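Long-range contact in dual specificity phosphatase-like 15 isoform a (Homo sapiens, PDB 1YZ4), which removes phosphate from phosphotyrosine, phosphoserine and phosphothreonine residues of proteins, acting as a dual-specificity phosphatase of the protein-tyrosine phosphatase family: residues L54-A59 and K71-F76. The protein carries 1 engineered substitution. Residues are numbered along the deposited sequence; the frame is centred on the assembly and turned at random.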
# COMPACT_ATOMS: atom_id res chain seq x y z
N LEU A 54 10.16 -5.25 -0.79
CA LEU A 54 9.30 -6.39 -0.93
C LEU A 54 8.88 -6.24 -2.39
O LEU A 54 8.27 -5.24 -2.78
CB LEU A 54 8.08 -6.28 -0.01
CG LEU A 54 7.26 -7.57 0.05
CD1 LEU A 54 8.14 -8.67 0.64
CD2 LEU A 54 6.01 -7.37 0.90
N ARG A 55 9.25 -7.22 -3.22
CA ARG A 55 8.91 -7.17 -4.63
C ARG A 55 7.65 -7.96 -4.95
O ARG A 55 7.54 -9.14 -4.59
CB ARG A 55 10.08 -7.68 -5.48
CG ARG A 55 11.19 -6.67 -5.70
CD ARG A 55 12.43 -7.33 -6.31
NE ARG A 55 13.46 -6.36 -6.68
CZ ARG A 55 14.70 -6.69 -7.03
NH1 ARG A 55 15.07 -7.97 -7.05
NH2 ARG A 55 15.57 -5.75 -7.37
N ILE A 56 6.71 -7.29 -5.60
CA ILE A 56 5.44 -7.89 -6.00
C ILE A 56 5.30 -7.65 -7.51
O ILE A 56 4.85 -6.58 -7.94
CB ILE A 56 4.26 -7.22 -5.25
CG1 ILE A 56 4.44 -7.39 -3.74
CG2 ILE A 56 2.94 -7.84 -5.70
CD1 ILE A 56 4.46 -8.85 -3.25
N PRO A 57 5.69 -8.64 -8.32
CA PRO A 57 5.64 -8.61 -9.79
C PRO A 57 4.25 -8.78 -10.35
O PRO A 57 3.90 -9.86 -10.83
CB PRO A 57 6.56 -9.76 -10.17
CG PRO A 57 6.19 -10.79 -9.13
CD PRO A 57 6.12 -9.97 -7.84
N VAL A 58 3.46 -7.72 -10.32
CA VAL A 58 2.09 -7.78 -10.81
C VAL A 58 1.77 -6.62 -11.74
O VAL A 58 2.13 -5.48 -11.48
CB VAL A 58 1.11 -7.78 -9.62
CG1 VAL A 58 -0.30 -7.51 -10.10
CG2 VAL A 58 1.17 -9.11 -8.90
N ALA A 59 1.07 -6.93 -12.83
CA ALA A 59 0.67 -5.93 -13.80
C ALA A 59 -0.68 -5.32 -13.42
O ALA A 59 -1.42 -5.89 -12.61
CB ALA A 59 0.59 -6.56 -15.20
N LYS A 71 -1.98 -10.79 2.16
CA LYS A 71 -1.49 -11.22 3.45
C LYS A 71 -0.04 -10.81 3.70
O LYS A 71 0.27 -10.14 4.69
CB LYS A 71 -1.61 -12.74 3.59
CG LYS A 71 -1.21 -13.25 4.97
CD LYS A 71 -1.04 -14.77 5.02
CE LYS A 71 -2.33 -15.51 4.71
NZ LYS A 71 -2.14 -16.99 4.82
N GLU A 72 0.84 -11.20 2.79
CA GLU A 72 2.24 -10.88 2.94
C GLU A 72 2.51 -9.36 2.95
O GLU A 72 3.35 -8.90 3.71
CB GLU A 72 3.05 -11.57 1.84
CG GLU A 72 2.77 -11.08 0.43
CD GLU A 72 3.35 -12.00 -0.63
OE1 GLU A 72 4.57 -12.27 -0.60
OE2 GLU A 72 2.58 -12.46 -1.50
N CYS A 73 1.80 -8.60 2.12
CA CYS A 73 2.01 -7.15 2.09
C CYS A 73 1.56 -6.50 3.39
O CYS A 73 2.25 -5.64 3.95
CB CYS A 73 1.24 -6.51 0.92
SG CYS A 73 1.96 -6.75 -0.74
N ILE A 74 0.39 -6.91 3.87
CA ILE A 74 -0.14 -6.35 5.10
C ILE A 74 0.76 -6.69 6.29
O ILE A 74 0.91 -5.89 7.21
CB ILE A 74 -1.57 -6.85 5.35
CG1 ILE A 74 -2.51 -6.23 4.31
CG2 ILE A 74 -2.01 -6.52 6.77
CD1 ILE A 74 -3.95 -6.69 4.40
N ASN A 75 1.36 -7.88 6.27
CA ASN A 75 2.24 -8.29 7.35
C ASN A 75 3.52 -7.49 7.31
O ASN A 75 4.05 -7.09 8.34
CB ASN A 75 2.53 -9.79 7.27
CG ASN A 75 1.49 -10.62 8.01
OD1 ASN A 75 1.62 -10.87 9.21
ND2 ASN A 75 0.44 -11.03 7.31
N PHE A 76 4.00 -7.24 6.09
CA PHE A 76 5.21 -6.47 5.87
C PHE A 76 4.99 -5.05 6.42
O PHE A 76 5.74 -4.56 7.27
CB PHE A 76 5.51 -6.42 4.37
CG PHE A 76 6.80 -5.71 4.02
CD1 PHE A 76 8.03 -6.34 4.20
CD2 PHE A 76 6.77 -4.45 3.44
CE1 PHE A 76 9.21 -5.72 3.81
CE2 PHE A 76 7.95 -3.81 3.05
CZ PHE A 76 9.18 -4.45 3.23
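One face of the Phe76 ring is covered by Leu54: CB of Leu54 stands over the ring centre, 3.8 Å from the centroid and only 9° off the normal, a CH-pi contact. The two side chains slide past each other in opposite directions, and Leu54 CD2 lies 3.6 Å from Phe76 CG, at the root of the ring. Leu54 CG is anti to the backbone N (chi1 -170°); beyond it CD2 also lies 4.2 Å from Cys73 CA. Two residues on, Ile56 sets CG1 3.9 Å from Cys73 SG, while its CD1 meets the carboxylate carbon of Glu72, CD, at 4.2 Å. On the helix, the carbonyl O of Lys71 accepts hydrogen bonds from both the backbone N and ND2 of Asn75, the latter at 2.8 Å, nearly straight, with ND2 above the carbonyl plane. Ile38 of the adjoining parallel strand 36-40 touches Ile56, Cys73 and Phe76, so helix 70-82 packs across two neighbouring strands, 52-56 being an outermost strand of the sheet, in the alpha/beta fold of the phosphatase catalytic domain. No hydrogen bond joins the two segments; they meet through apolar and CH-pi contacts, while backbone hydrogen bonds to Ile37 and Ser39 keep the strand in the sheet.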